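Local coordinates for fucoxanthin chlorophyll a/c-binding protein Lhcq11 (Chaetoceros gracilis, PDB 6L4U) that binds chlorophylls a and c and carotenoids, and probably gathers light and passes the excitation energy towards a photosystem, at residues E99-R104 with L160-D165; F168-R171 with G176-L179. All blocks are in the same frame, centred on the assembly; numbering follows the deposited sequence.

How the contacts relate
The two contacts follow one another along the chain and share helix 148-171. Contact 1 joins the middle of that helix to helix 89-115, about 7 Å from the centre of the chain. Contact 2 lies near the C-terminal end of helix 148-171, where the loop after it comes back over the last residues, about 18 Å from the chain centre. The centres of the contacts are about 13 Å apart. Contact 1 closes before contact 2 opens. Tyr178 of contact 2 also touches the chlorophyll c1 ligated in contact 1, and a second one lies against contact 2. Helix 148-171 thus helps to hold two chlorophylls c1, consistent with an antenna protein.

Contact 1 (E99-R104 with L160-D165); sequences EVKHGR and LIEFHD. With KC1 (Chlorophyll c1), chain B.
Lys101 of helix 89-115 and Glu162 of helix 148-171 meet, and a chlorophyll c1 lies against both. The ionic and metal contacts centre on the carboxylate of Glu162. Its OE1 ligates the chlorophyll magnesium at 2.1 Å. The other oxygen, OE2, forms a salt bridge with Lys101 NZ at 3.0 Å, a weak hydrogen bond. The Lys101 chain starts with CG anti to the backbone N (chi1 -163°) and bends at chi3, which brings NZ between Glu162 OE2 and the pigment ester oxygen O2D.

A second hydrogen bond runs from Lys101 NZ to O2D of the pigment at 2.9 Å. Ser98 OG is also hydrogen-bonded to this chlorophyll.

His102 packs on the pigment from the same helix. The pigment methyl CMD sits over the centre of one face of its ring, 3.3 Å above the plane. NE2 of the same ring ligates the magnesium of a chlorophyll a.

Asp165 OD2 is 4.7 Å from Lys101 NZ, too far to pair with it. One buried carboxylate serves the magnesium through OE1 and Lys101 through OE2; both positive partners probably favour its ionised form, while one lysine links the helices to the pigment rim.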
loop_
_atom_site.group_PDB
_atom_site.type_symbol
_atom_site.label_atom_id
_atom_site.label_comp_id
_atom_site.label_asym_id
_atom_site.label_seq_id
_atom_site.Cartn_x
_atom_site.Cartn_y
_atom_site.Cartn_z
ATOM N N GLU Y 99 -67.455 6.813 -24.681
ATOM C CA GLU Y 99 -68.826 7.071 -24.247
ATOM C C GLU Y 99 -69.710 5.857 -24.495
ATOM O O GLU Y 99 -70.479 5.455 -23.615
ATOM C CB GLU Y 99 -69.413 8.305 -24.943
ATOM C CG GLU Y 99 -70.870 8.557 -24.532
ATOM C CD GLU Y 99 -71.367 9.983 -24.724
ATOM O OE1 GLU Y 99 -70.669 10.827 -25.308
ATOM O OE2 GLU Y 99 -72.487 10.270 -24.268
ATOM N N VAL Y 100 -69.600 5.247 -25.678
ATOM C CA VAL Y 100 -70.450 4.102 -25.982
ATOM C C VAL Y 100 -69.986 2.861 -25.227
ATOM O O VAL Y 100 -70.796 1.983 -24.924
ATOM C CB VAL Y 100 -70.525 3.858 -27.505
ATOM C CG1 VAL Y 100 -71.067 5.088 -28.203
ATOM C CG2 VAL Y 100 -69.176 3.481 -28.085
ATOM N N LYS Y 101 -68.701 2.772 -24.877
ATOM C CA LYS Y 101 -68.267 1.638 -24.071
ATOM C C LYS Y 101 -68.682 1.812 -22.617
ATOM O O LYS Y 101 -68.970 0.828 -21.928
ATOM C CB LYS Y 101 -66.757 1.444 -24.178
ATOM C CG LYS Y 101 -66.301 0.075 -23.711
ATOM C CD LYS Y 101 -64.798 -0.022 -23.641
ATOM C CE LYS Y 101 -64.274 -1.026 -24.645
ATOM N NZ LYS Y 101 -62.888 -1.448 -24.317
ATOM N N HIS Y 102 -68.716 3.056 -22.137
ATOM C CA HIS Y 102 -69.289 3.324 -20.826
ATOM C C HIS Y 102 -70.792 3.096 -20.826
ATOM O O HIS Y 102 -71.350 2.645 -19.819
ATOM C CB HIS Y 102 -68.994 4.758 -20.399
ATOM C CG HIS Y 102 -67.687 4.934 -19.695
ATOM N ND1 HIS Y 102 -66.511 5.189 -20.362
ATOM C CD2 HIS Y 102 -67.378 4.920 -18.377
ATOM C CE1 HIS Y 102 -65.530 5.314 -19.489
ATOM N NE2 HIS Y 102 -66.028 5.150 -18.277
ATOM N N GLY Y 103 -71.458 3.400 -21.941
ATOM C CA GLY Y 103 -72.906 3.285 -21.982
ATOM C C GLY Y 103 -73.380 1.849 -22.072
ATOM O O GLY Y 103 -74.260 1.429 -21.319
ATOM N N ARG Y 104 -72.785 1.073 -22.982
ATOM C CA ARG Y 104 -73.231 -0.296 -23.217
ATOM C C ARG Y 104 -72.898 -1.225 -22.057
ATOM O O ARG Y 104 -73.535 -2.272 -21.917
ATOM C CB ARG Y 104 -72.621 -0.819 -24.519
ATOM C CG ARG Y 104 -73.121 -0.075 -25.747
ATOM C CD ARG Y 104 -72.520 -0.603 -27.033
ATOM N NE ARG Y 104 -71.116 -0.270 -27.220
ATOM C CZ ARG Y 104 -70.490 -0.354 -28.388
ATOM N NH1 ARG Y 104 -71.149 -0.754 -29.465
ATOM N NH2 ARG Y 104 -69.208 -0.034 -28.485
ATOM N N LEU Y 160 -60.147 -10.611 -22.577
ATOM C CA LEU Y 160 -59.866 -11.202 -23.881
ATOM C C LEU Y 160 -60.858 -10.734 -24.937
ATOM O O LEU Y 160 -60.543 -10.764 -26.131
ATOM C CB LEU Y 160 -59.866 -12.726 -23.787
ATOM C CG LEU Y 160 -58.685 -13.324 -23.028
ATOM C CD1 LEU Y 160 -58.850 -14.825 -22.878
ATOM C CD2 LEU Y 160 -57.384 -12.992 -23.744
ATOM N N ILE Y 161 -62.056 -10.318 -24.522
ATOM C CA ILE Y 161 -62.929 -9.573 -25.422
ATOM C C ILE Y 161 -62.288 -8.249 -25.803
ATOM O O ILE Y 161 -62.118 -7.943 -26.989
ATOM C CB ILE Y 161 -64.313 -9.350 -24.791
ATOM C CG1 ILE Y 161 -64.933 -10.670 -24.325
ATOM C CG2 ILE Y 161 -65.200 -8.591 -25.754
ATOM C CD1 ILE Y 161 -65.051 -11.716 -25.411
ATOM N N GLU Y 162 -61.906 -7.453 -24.803
ATOM C CA GLU Y 162 -61.366 -6.124 -25.062
ATOM C C GLU Y 162 -59.960 -6.168 -25.638
ATOM O O GLU Y 162 -59.532 -5.189 -26.259
ATOM C CB GLU Y 162 -61.388 -5.295 -23.782
ATOM C CG GLU Y 162 -62.769 -4.789 -23.423
ATOM C CD GLU Y 162 -62.751 -3.896 -22.212
ATOM O OE1 GLU Y 162 -61.758 -3.955 -21.466
ATOM O OE2 GLU Y 162 -63.720 -3.138 -22.008
ATOM N N PHE Y 163 -59.233 -7.268 -25.440
ATOM C CA PHE Y 163 -58.000 -7.488 -26.185
ATOM C C PHE Y 163 -58.301 -7.667 -27.665
ATOM O O PHE Y 163 -57.786 -6.931 -28.514
ATOM C CB PHE Y 163 -57.265 -8.711 -25.633
ATOM C CG PHE Y 163 -55.901 -8.908 -26.202
ATOM C CD1 PHE Y 163 -54.812 -8.248 -25.662
ATOM C CD2 PHE Y 163 -55.702 -9.766 -27.270
ATOM C CE1 PHE Y 163 -53.554 -8.432 -26.185
ATOM C CE2 PHE Y 163 -54.453 -9.948 -27.797
ATOM C CZ PHE Y 163 -53.377 -9.288 -27.257
ATOM N N HIS Y 164 -59.147 -8.646 -27.990
ATOM C CA HIS Y 164 -59.507 -8.910 -29.374
ATOM C C HIS Y 164 -60.458 -7.867 -29.945
ATOM O O HIS Y 164 -60.655 -7.850 -31.163
ATOM C CB HIS Y 164 -60.112 -10.310 -29.494
ATOM C CG HIS Y 164 -59.105 -11.414 -29.371
ATOM N ND1 HIS Y 164 -58.768 -11.979 -28.160
ATOM C CD2 HIS Y 164 -58.366 -12.058 -30.305
ATOM C CE1 HIS Y 164 -57.860 -12.919 -28.354
ATOM N NE2 HIS Y 164 -57.603 -12.993 -29.647
ATOM N N ASP Y 165 -61.053 -7.013 -29.106
ATOM C CA ASP Y 165 -61.757 -5.837 -29.611
ATOM C C ASP Y 165 -60.806 -4.935 -30.378
ATOM O O ASP Y 165 -60.963 -4.732 -31.588
ATOM C CB ASP Y 165 -62.390 -5.063 -28.454
ATOM C CG ASP Y 165 -63.624 -4.289 -28.865
ATOM O OD1 ASP Y 165 -63.781 -3.989 -30.066
ATOM O OD2 ASP Y 165 -64.431 -3.962 -27.971
HETATM N NB KC1 B . -60.445 -3.877 -20.127
HETATM N ND KC1 B . -62.919 -0.656 -20.002
HETATM C C1A KC1 B . -60.464 -0.068 -21.951
HETATM C C1B KC1 B . -59.209 -3.918 -20.611
HETATM C C1C KC1 B . -62.887 -4.291 -18.335
HETATM C C1D KC1 B . -64.147 -0.301 -19.355
HETATM C C2A KC1 B . -59.331 0.282 -22.897
HETATM C C2B KC1 B . -58.342 -4.997 -20.078
HETATM C C2C KC1 B . -64.080 -4.791 -17.613
HETATM C C2D KC1 B . -64.681 1.039 -19.676
HETATM C C3A KC1 B . -58.477 -0.965 -22.863
HETATM C C3B KC1 B . -59.264 -5.698 -19.160
HETATM C C3C KC1 B . -64.969 -3.617 -17.585
HETATM C C3D KC1 B . -63.634 1.507 -20.625
HETATM C C4A KC1 B . -59.243 -1.752 -21.862
HETATM C C4B KC1 B . -60.534 -4.914 -19.282
HETATM C C4C KC1 B . -64.164 -2.588 -18.295
HETATM C C4D KC1 B . -62.690 0.496 -20.743
HETATM C CAA KC1 B . -58.460 1.466 -22.419
HETATM C CAB KC1 B . -58.952 -6.894 -18.330
HETATM C CAC KC1 B . -66.345 -3.496 -16.980
HETATM C CAD KC1 B . -63.203 2.633 -21.486
HETATM C CBA KC1 B . -57.272 1.197 -21.488
HETATM C CBB KC1 B . -59.314 -7.039 -17.068
HETATM C CBC KC1 B . -66.155 -2.995 -15.567
HETATM C CBD KC1 B . -61.936 2.264 -22.147
HETATM C CED KC1 B . -61.352 1.498 -25.791
HETATM C CGA KC1 B . -57.635 1.096 -20.026
HETATM C CGD KC1 B . -62.078 2.425 -23.628
HETATM C CHA KC1 B . -61.617 0.875 -21.681
HETATM C CHB KC1 B . -58.700 -2.928 -21.561
HETATM C CHC KC1 B . -61.771 -5.225 -18.549
HETATM C CHD KC1 B . -64.777 -1.254 -18.443
HETATM C CMA KC1 B . -58.580 -1.678 -24.205
HETATM C CMB KC1 B . -56.903 -5.302 -20.396
HETATM C CMC KC1 B . -64.323 -6.165 -17.050
HETATM C CMD KC1 B . -65.885 1.836 -19.274
HETATM N NA KC1 B . -60.363 -1.213 -21.372
HETATM N NC KC1 B . -62.950 -3.006 -18.736
HETATM O O1A KC1 B . -58.165 0.094 -19.584
HETATM O O1D KC1 B . -62.287 3.522 -24.113
HETATM O O2A KC1 B . -57.313 2.182 -19.117
HETATM O O2D KC1 B . -61.949 1.298 -24.521
HETATM O OBD KC1 B . -63.830 3.740 -21.631
HETATM MG MG KC1 B . -61.726 -2.287 -20.233
#

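Contact 2 (F168-R171 with G176-L179). With KC1 (Chlorophyll c1), chain C.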
loop_
_atom_site.group_PDB
_atom_site.type_symbol
_atom_site.label_atom_id
_atom_site.label_comp_id
_atom_site.label_asym_id
_atom_site.label_seq_id
_atom_site.Cartn_x
_atom_site.Cartn_y
_atom_site.Cartn_z
ATOM N N PHE Y 168 -59.093 -6.871 -33.465
ATOM C CA PHE Y 168 -59.889 -6.936 -34.685
ATOM C C PHE Y 168 -60.253 -5.548 -35.192
ATOM O O PHE Y 168 -60.623 -5.407 -36.362
ATOM C CB PHE Y 168 -61.169 -7.747 -34.471
ATOM C CG PHE Y 168 -60.936 -9.168 -34.039
ATOM C CD1 PHE Y 168 -59.800 -9.855 -34.422
ATOM C CD2 PHE Y 168 -61.873 -9.823 -33.255
ATOM C CE1 PHE Y 168 -59.600 -11.154 -34.017
ATOM C CE2 PHE Y 168 -61.664 -11.128 -32.847
ATOM C CZ PHE Y 168 -60.529 -11.791 -33.236
ATOM N N HIS Y 169 -60.170 -4.533 -34.329
ATOM C CA HIS Y 169 -60.248 -3.150 -34.785
ATOM C C HIS Y 169 -59.084 -2.807 -35.704
ATOM O O HIS Y 169 -59.225 -1.991 -36.616
ATOM C CB HIS Y 169 -60.265 -2.203 -33.586
ATOM C CG HIS Y 169 -61.635 -1.776 -33.164
ATOM N ND1 HIS Y 169 -62.443 -0.989 -33.953
ATOM C CD2 HIS Y 169 -62.338 -2.020 -32.034
ATOM C CE1 HIS Y 169 -63.585 -0.767 -33.328
ATOM N NE2 HIS Y 169 -63.548 -1.385 -32.162
ATOM N N THR Y 170 -57.924 -3.423 -35.478
ATOM C CA THR Y 170 -56.720 -3.017 -36.190
ATOM C C THR Y 170 -56.516 -3.808 -37.477
ATOM O O THR Y 170 -56.265 -3.219 -38.534
ATOM C CB THR Y 170 -55.508 -3.175 -35.279
ATOM O OG1 THR Y 170 -55.834 -2.669 -33.980
ATOM C CG2 THR Y 170 -54.326 -2.405 -35.833
ATOM N N ARG Y 171 -56.613 -5.134 -37.410
ATOM C CA ARG Y 171 -56.233 -5.973 -38.540
ATOM C C ARG Y 171 -57.399 -6.334 -39.447
ATOM O O ARG Y 171 -57.201 -6.509 -40.654
ATOM C CB ARG Y 171 -55.574 -7.260 -38.038
ATOM C CG ARG Y 171 -54.246 -7.042 -37.348
ATOM C CD ARG Y 171 -53.525 -8.350 -37.077
ATOM N NE ARG Y 171 -52.206 -8.101 -36.510
ATOM C CZ ARG Y 171 -51.942 -8.126 -35.210
ATOM N NH1 ARG Y 171 -50.718 -7.872 -34.778
ATOM N NH2 ARG Y 171 -52.900 -8.406 -34.341
ATOM N N GLY Y 176 -59.168 0.667 -40.319
ATOM C CA GLY Y 176 -58.156 0.546 -39.290
ATOM C C GLY Y 176 -58.738 0.765 -37.911
ATOM O O GLY Y 176 -59.944 0.599 -37.712
ATOM N N HIS Y 177 -57.893 1.134 -36.954
ATOM C CA HIS Y 177 -58.345 1.391 -35.595
ATOM C C HIS Y 177 -59.211 2.645 -35.545
ATOM O O HIS Y 177 -59.151 3.512 -36.420
ATOM C CB HIS Y 177 -57.152 1.559 -34.663
ATOM C CG HIS Y 177 -57.390 1.083 -33.265
ATOM N ND1 HIS Y 177 -57.537 -0.250 -32.948
ATOM C CD2 HIS Y 177 -57.441 1.755 -32.091
ATOM C CE1 HIS Y 177 -57.700 -0.375 -31.642
ATOM N NE2 HIS Y 177 -57.640 0.826 -31.099
ATOM N N TYR Y 178 -60.022 2.733 -34.489
ATOM C CA TYR Y 178 -60.912 3.873 -34.317
ATOM C C TYR Y 178 -60.158 5.159 -34.011
ATOM O O TYR Y 178 -60.694 6.246 -34.243
ATOM C CB TYR Y 178 -61.935 3.593 -33.215
ATOM C CG TYR Y 178 -61.385 2.902 -31.993
ATOM C CD1 TYR Y 178 -60.847 3.634 -30.943
ATOM C CD2 TYR Y 178 -61.426 1.517 -31.877
ATOM C CE1 TYR Y 178 -60.347 3.004 -29.822
ATOM C CE2 TYR Y 178 -60.927 0.882 -30.768
ATOM C CZ TYR Y 178 -60.397 1.629 -29.743
ATOM O OH TYR Y 178 -59.898 0.983 -28.643
ATOM N N LEU Y 179 -58.933 5.063 -33.504
ATOM C CA LEU Y 179 -58.076 6.228 -33.357
ATOM C C LEU Y 179 -57.219 6.483 -34.586
ATOM O O LEU Y 179 -56.467 7.462 -34.604
ATOM C CB LEU Y 179 -57.172 6.073 -32.134
ATOM C CG LEU Y 179 -57.862 5.816 -30.799
ATOM C CD1 LEU Y 179 -56.845 5.912 -29.687
ATOM C CD2 LEU Y 179 -59.000 6.795 -30.572
HETATM N NB KC1 C . -54.589 1.329 -26.547
HETATM N ND KC1 C . -54.534 -2.321 -28.318
HETATM C C1A KC1 C . -53.687 -0.043 -30.415
HETATM C C1B KC1 C . -54.589 2.527 -27.126
HETATM C C1C KC1 C . -55.115 -1.002 -24.618
HETATM C C1D KC1 C . -54.748 -3.689 -27.946
HETATM C C2A KC1 C . -53.220 0.964 -31.459
HETATM C C2B KC1 C . -54.947 3.664 -26.238
HETATM C C2C KC1 C . -55.041 -1.977 -23.497
HETATM C C2D KC1 C . -54.485 -4.694 -28.999
HETATM C C3A KC1 C . -53.391 2.277 -30.719
HETATM C C3B KC1 C . -55.232 2.959 -24.971
HETATM C C3C KC1 C . -55.073 -3.276 -24.190
HETATM C C3D KC1 C . -54.055 -3.791 -30.102
HETATM C C4A KC1 C . -53.905 1.762 -29.417
HETATM C C4B KC1 C . -54.962 1.530 -25.283
HETATM C C4C KC1 C . -55.166 -2.880 -25.615
HETATM C C4D KC1 C . -54.123 -2.488 -29.631
HETATM C CAA KC1 C . -54.013 1.110 -32.753
HETATM C CAB KC1 C . -55.651 3.535 -23.675
HETATM C CAC KC1 C . -55.030 -4.665 -23.603
HETATM C CAD KC1 C . -53.603 -3.731 -31.514
HETATM C CBA KC1 C . -53.235 0.669 -33.991
HETATM C CBB KC1 C . -54.828 3.514 -22.644
HETATM C CBC KC1 C . -53.564 -4.997 -23.428
HETATM C CBD KC1 C . -53.352 -2.326 -31.873
HETATM C CED KC1 C . -49.942 -2.351 -33.675
HETATM C CGA KC1 C . -52.130 1.623 -34.373
HETATM C CGD KC1 C . -51.878 -2.214 -32.119
HETATM C CHA KC1 C . -53.706 -1.529 -30.668
HETATM C CHB KC1 C . -54.159 2.704 -28.512
HETATM C CHC KC1 C . -55.112 0.440 -24.307
HETATM C CHD KC1 C . -55.214 -3.985 -26.594
HETATM C CMA KC1 C . -52.040 2.945 -30.481
HETATM C CMB KC1 C . -55.034 5.131 -26.541
HETATM C CMC KC1 C . -54.949 -1.728 -22.015
HETATM C CMD KC1 C . -54.555 -6.191 -29.104
HETATM N NA KC1 C . -54.039 0.443 -29.278
HETATM N NC KC1 C . -55.165 -1.541 -25.855
HETATM O O1A KC1 C . -51.265 1.267 -35.155
HETATM O O1D KC1 C . -51.112 -1.976 -31.201
HETATM O O2A KC1 C . -52.072 2.971 -33.834
HETATM O O2D KC1 C . -51.349 -2.379 -33.460
HETATM O OBD KC1 C . -53.417 -4.727 -32.298
HETATM MG MG KC1 C . -54.386 -0.488 -27.453
#
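Thr170 OG1 is gripped by two groups. His177 ND1 donates a hydrogen bond to it at 3.1 Å, and the hydroxyl bonds in turn to Glu166 O, one turn back in the helix. The bond to His177 is bent, because OG1 lies 35° out of the imidazole plane. OG1 also touches CBD of a chlorophyll c1 at 3.3 Å.

The His177 ring is held between two neighbours. Tyr178 CE2 lies over one face, offset towards the rim. CAA of the chlorophyll lies over the opposite face, 3.4 Å from His177 CG. His177 is no metal ligand here: NE2 stays 5.1 Å from the magnesium (MG). An alanine in place of His177 takes away the imidazole, which would probably leave Thr170 OG1 less firmly held and a gap open between Tyr178 and the chlorophyll.

This is the C-terminal end of helix 148-171, one of three long helices of the light-harvesting fold, with the following loop folded back onto it. At the backbone angles of Gly176 a CB would press against the preceding carbonyl oxygen, so the position suits glycine.

His169, His177 and Tyr178 form an aromatic cluster. Tyr178 meets His169 in a T-shaped stack, centroids 4.6 Å apart and planes at 83°. Its CD2 stands over the centre of the His169 face, 3.3 Å above the plane. Tyr178 holds CG between the backbone N and the carbonyl carbon (chi1 42°), which turns its ring in among the two imidazoles. His169 presents its own edge to the His177 face, with ring centres 5.6 Å apart. Its ND1 is hydrogen-bonded to Lys186 NZ. Tyr178 also stacks on His97 of helix 89-115, and Leu179 packs on the backbone of a neighbouring protein chain.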